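Local coordinates for probable aspartate aminotransferase 2 (Methanococcus jannaschii, PDB 2Z61), which catalyses the pyridoxal-phosphate-dependent transfer of an amino group from alanine to 4-(hydroxymethyl)-2-furancarboxaldehyde phosphate, giving pyruvate and the furan precursor of methanofuran, at residues L102-S107 and F129-L133; L288-Y292 and I357-E362. Residue numbers count along the deposited sequence, not the author numbering.

Contact 1 of 2, residues L102-S107 and F129-L133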
# COMPACT_ATOMS: atom_id res chain seq x y z
N LEU A 102 3.14 -9.35 -2.46
CA LEU A 102 3.82 -10.42 -1.74
C LEU A 102 3.31 -10.49 -0.30
O LEU A 102 2.95 -11.57 0.19
CB LEU A 102 5.33 -10.17 -1.74
CG LEU A 102 6.19 -11.21 -1.01
CD1 LEU A 102 6.22 -12.51 -1.78
CD2 LEU A 102 7.60 -10.66 -0.84
N PHE A 103 3.26 -9.35 0.38
CA PHE A 103 2.79 -9.35 1.76
C PHE A 103 1.40 -9.97 1.90
O PHE A 103 1.15 -10.77 2.79
CB PHE A 103 2.76 -7.94 2.33
CG PHE A 103 2.35 -7.89 3.77
CD1 PHE A 103 3.24 -8.25 4.77
CD2 PHE A 103 1.05 -7.55 4.12
CE1 PHE A 103 2.84 -8.28 6.10
CE2 PHE A 103 0.64 -7.58 5.45
CZ PHE A 103 1.54 -7.94 6.44
N PHE A 104 0.48 -9.58 1.01
CA PHE A 104 -0.87 -10.11 1.02
C PHE A 104 -0.88 -11.62 0.76
O PHE A 104 -1.69 -12.35 1.34
CB PHE A 104 -1.73 -9.40 -0.03
CG PHE A 104 -2.06 -7.97 0.30
CD1 PHE A 104 -2.67 -7.15 -0.65
CD2 PHE A 104 -1.80 -7.45 1.57
CE1 PHE A 104 -3.01 -5.82 -0.35
CE2 PHE A 104 -2.13 -6.13 1.88
CZ PHE A 104 -2.74 -5.31 0.92
N ALA A 105 0.01 -12.08 -0.12
CA ALA A 105 0.10 -13.50 -0.45
C ALA A 105 0.46 -14.31 0.79
O ALA A 105 -0.22 -15.28 1.13
CB ALA A 105 1.14 -13.72 -1.55
N LEU A 106 1.54 -13.91 1.45
CA LEU A 106 1.99 -14.59 2.67
C LEU A 106 0.90 -14.56 3.75
O LEU A 106 0.66 -15.57 4.42
CB LEU A 106 3.28 -13.93 3.20
CG LEU A 106 4.59 -14.23 2.46
CD1 LEU A 106 5.69 -13.28 2.93
CD2 LEU A 106 5.01 -15.68 2.69
N SER A 107 0.24 -13.42 3.91
CA SER A 107 -0.82 -13.28 4.92
C SER A 107 -1.96 -14.28 4.78
O SER A 107 -2.47 -14.79 5.77
CB SER A 107 -1.42 -11.87 4.89
OG SER A 107 -0.47 -10.88 5.20
N PHE A 129 8.88 -10.02 6.31
CA PHE A 129 7.46 -10.32 6.11
C PHE A 129 7.11 -11.60 6.86
O PHE A 129 6.06 -11.69 7.50
CB PHE A 129 7.15 -10.54 4.62
CG PHE A 129 7.20 -9.30 3.78
CD1 PHE A 129 7.58 -8.07 4.31
CD2 PHE A 129 6.82 -9.35 2.43
CE1 PHE A 129 7.59 -6.93 3.52
CE2 PHE A 129 6.83 -8.22 1.64
CZ PHE A 129 7.21 -7.00 2.18
N ILE A 130 7.99 -12.59 6.76
CA ILE A 130 7.76 -13.89 7.39
C ILE A 130 7.68 -13.82 8.91
O ILE A 130 6.73 -14.32 9.51
CB ILE A 130 8.84 -14.92 6.93
CG1 ILE A 130 8.61 -15.26 5.45
CG2 ILE A 130 8.78 -16.20 7.79
CD1 ILE A 130 9.84 -15.82 4.72
N ARG A 131 8.66 -13.18 9.54
CA ARG A 131 8.64 -13.04 11.00
C ARG A 131 7.41 -12.26 11.43
O ARG A 131 6.67 -12.69 12.33
CB ARG A 131 9.89 -12.31 11.49
CG ARG A 131 11.16 -13.13 11.42
CD ARG A 131 12.36 -12.31 11.85
NE ARG A 131 13.59 -13.11 11.86
CZ ARG A 131 13.68 -14.32 12.40
NH1 ARG A 131 12.62 -14.88 12.97
NH2 ARG A 131 14.83 -14.98 12.37
N PHE A 132 7.18 -11.12 10.79
CA PHE A 132 6.04 -10.27 11.11
C PHE A 132 4.75 -11.08 11.27
O PHE A 132 3.93 -10.78 12.13
CB PHE A 132 5.83 -9.21 10.02
CG PHE A 132 4.72 -8.24 10.32
CD1 PHE A 132 4.98 -7.05 10.99
CD2 PHE A 132 3.42 -8.50 9.91
CE1 PHE A 132 3.96 -6.13 11.26
CE2 PHE A 132 2.38 -7.59 10.17
CZ PHE A 132 2.65 -6.40 10.85
N LEU A 133 4.58 -12.10 10.43
CA LEU A 133 3.39 -12.94 10.48
C LEU A 133 3.51 -14.13 11.44
O LEU A 133 2.69 -15.04 11.41
CB LEU A 133 3.05 -13.44 9.07
CG LEU A 133 2.65 -12.36 8.06
CD1 LEU A 133 2.56 -12.97 6.66
CD2 LEU A 133 1.31 -11.76 8.46
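F129 makes the broadest contact from its side of this buried, largely apolar interface. Its ring receives the edge of the F103 ring on its face: the centroids are 5.7 Å apart and the planes stand at 87°, a T-shaped (edge-to-face) pair. L102 CD2 lies 3.6 Å from F129 CE2, and L106 CD1 comes to 3.5 Å from F129 CB. F129 therefore packs against three residues of 102-107. I130 has its CA-to-CB bond directed away and adds little; its CG1 is 4.3 Å from L106 CD1. F132 returns to the interface one turn after F129. Its CE2 lies 3.8 Å from F103 CZ, and with F103 and F129 it forms an aromatic cluster. L133 is the first residue to leave helical geometry, but its CA-to-CB bond is still directed toward 102-107. Its CD1 sits 3.7 Å from L106 CB, and its CD2 is 3.8 Å from S107 OG. That hydroxyl is turned back on its own helix, where S107 OG donates a 2.9 Å hydrogen bond to F103 O, so it can lie beside a leucine without being left unsatisfied. F103 and F129 also pack on L251 of the second subunit, and S107 on F132 of that subunit. This helix-on-helix contact belongs to the large PLP-binding domain of a fold-type I aminotransferase, at the homodimer interface.

Contact 2 of 2, residues L288-Y292 and I357-E362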
# COMPACT_ATOMS: atom_id res chain seq x y z
N LEU A 288 29.84 -5.76 -19.77
CA LEU A 288 30.94 -4.90 -19.36
C LEU A 288 31.32 -5.25 -17.93
O LEU A 288 32.50 -5.36 -17.59
CB LEU A 288 30.52 -3.43 -19.43
CG LEU A 288 31.61 -2.34 -19.35
CD1 LEU A 288 30.99 -1.06 -18.82
CD2 LEU A 288 32.74 -2.77 -18.44
N VAL A 289 30.31 -5.45 -17.09
CA VAL A 289 30.54 -5.79 -15.69
C VAL A 289 31.18 -7.17 -15.53
O VAL A 289 32.03 -7.37 -14.66
CB VAL A 289 29.22 -5.77 -14.87
CG1 VAL A 289 29.44 -6.39 -13.50
CG2 VAL A 289 28.72 -4.33 -14.71
N LEU A 290 30.76 -8.11 -16.37
CA LEU A 290 31.30 -9.46 -16.31
C LEU A 290 32.74 -9.54 -16.78
O LEU A 290 33.52 -10.34 -16.26
CB LEU A 290 30.44 -10.42 -17.13
CG LEU A 290 29.06 -10.72 -16.54
CD1 LEU A 290 28.26 -11.59 -17.50
CD2 LEU A 290 29.23 -11.40 -15.20
N LYS A 291 33.09 -8.71 -17.75
CA LYS A 291 34.45 -8.69 -18.26
C LYS A 291 35.41 -8.32 -17.14
O LYS A 291 36.42 -9.00 -16.94
CB LYS A 291 34.59 -7.71 -19.43
CG LYS A 291 35.98 -7.68 -20.08
CD LYS A 291 37.01 -7.00 -19.19
CE LYS A 291 38.45 -7.26 -19.65
NZ LYS A 291 38.95 -8.60 -19.21
N TYR A 292 35.10 -7.25 -16.42
CA TYR A 292 35.96 -6.80 -15.32
C TYR A 292 35.99 -7.79 -14.16
O TYR A 292 37.05 -8.06 -13.60
CB TYR A 292 35.52 -5.43 -14.80
CG TYR A 292 35.98 -4.26 -15.64
CD1 TYR A 292 35.52 -4.09 -16.95
CD2 TYR A 292 36.87 -3.31 -15.13
CE1 TYR A 292 35.93 -3.00 -17.72
CE2 TYR A 292 37.28 -2.22 -15.89
CZ TYR A 292 36.81 -2.07 -17.18
OH TYR A 292 37.20 -0.99 -17.94
N ILE A 357 29.28 3.30 -15.17
CA ILE A 357 29.69 1.96 -14.78
C ILE A 357 31.15 1.69 -15.14
O ILE A 357 31.89 1.06 -14.38
CB ILE A 357 28.78 0.88 -15.44
CG1 ILE A 357 27.34 1.05 -14.96
CG2 ILE A 357 29.28 -0.52 -15.09
CD1 ILE A 357 26.36 0.09 -15.59
N LYS A 358 31.57 2.17 -16.31
CA LYS A 358 32.95 1.98 -16.76
C LYS A 358 33.92 2.62 -15.78
O LYS A 358 34.83 1.95 -15.26
CB LYS A 358 33.15 2.60 -18.14
CG LYS A 358 34.62 2.61 -18.57
CD LYS A 358 34.83 3.42 -19.85
CE LYS A 358 34.21 2.71 -21.04
NZ LYS A 358 34.94 1.45 -21.34
N GLU A 359 33.75 3.91 -15.51
CA GLU A 359 34.62 4.60 -14.58
C GLU A 359 34.56 3.94 -13.22
O GLU A 359 35.56 3.83 -12.52
CB GLU A 359 34.22 6.07 -14.47
CG GLU A 359 35.08 6.86 -13.50
CD GLU A 359 35.06 8.34 -13.79
OE1 GLU A 359 33.96 8.92 -13.88
OE2 GLU A 359 36.15 8.94 -13.93
N GLY A 360 33.36 3.48 -12.85
CA GLY A 360 33.19 2.82 -11.58
C GLY A 360 34.04 1.56 -11.51
O GLY A 360 34.72 1.32 -10.51
N LEU A 361 34.00 0.76 -12.56
CA LEU A 361 34.78 -0.47 -12.61
C LEU A 361 36.28 -0.16 -12.68
O LEU A 361 37.09 -0.82 -12.02
CB LEU A 361 34.35 -1.32 -13.81
CG LEU A 361 32.99 -2.01 -13.68
CD1 LEU A 361 32.64 -2.72 -14.99
CD2 LEU A 361 33.02 -3.00 -12.54
N GLU A 362 36.64 0.85 -13.47
CA GLU A 362 38.04 1.24 -13.59
C GLU A 362 38.62 1.63 -12.23
O GLU A 362 39.73 1.22 -11.89
CB GLU A 362 38.18 2.41 -14.57
CG GLU A 362 38.18 1.99 -16.04
CD GLU A 362 39.43 1.23 -16.44
OE1 GLU A 362 39.70 0.16 -15.86
OE2 GLU A 362 40.15 1.71 -17.34
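Two nearly parallel helices meet here, in the C-terminal small domain of a fold-type I aminotransferase of the class I family. Their local axes are 10.5 Å apart and 11° from parallel, and side chains fill the gap. L361 is the main one from 357-362. With chi1 near m and chi2 near t, it places CD1 3.5 Å from L288 CD2 and 3.8 Å from V289 CA. L288, t at both chi angles, sets CD2 against L361 and CD1 4.1 Å from I357 CG2. V289, with chi1 t, puts CG2 3.9 Å from I357 CG2. I357 and V289 both also touch Y350, which extends the apolar patch beyond the two helices. K291 is t at chi1 but m at chi2, and its end leads away from the contact to a salt bridge with D295 on its own helix. K358 borders the contact; its CG lies 4.5 Å from Y292 OH. Y292 takes chi1 near m, and its ring reaches across to the other helix. L361 CB sits over one face of that ring, 3.8 Å from the centroid and 24° off the normal, a CH-pi contact. E362 bends through m at both chi1 and chi2, which brings its carboxylate nearer. E362 OE1 then lies at the edge of the tyrosine ring, 3.4 Å from Y292 CE2.

How the contacts relate
From the N terminus, contact 1 comes first. Helix 98-109 leads into strand 115-119, and helix 125-132 follows; contact 1 closes this short excursion, with 21 residues between its segments. The chain then runs through the rest of the seven-stranded sheet before entering long helix 269-295. Contact 2 closes a wider loop of 64 residues, which carries the small three-stranded antiparallel sheet, and joins that helix to helix 354-368 near the C terminus. The two loops are in series, so they neither nest nor cross. The centres of contact 1 and contact 2 are about 37 Å apart, on opposite sides of the chain's centre. Contact 1 ties together helices of the large domain; contact 2 does so in the small domain.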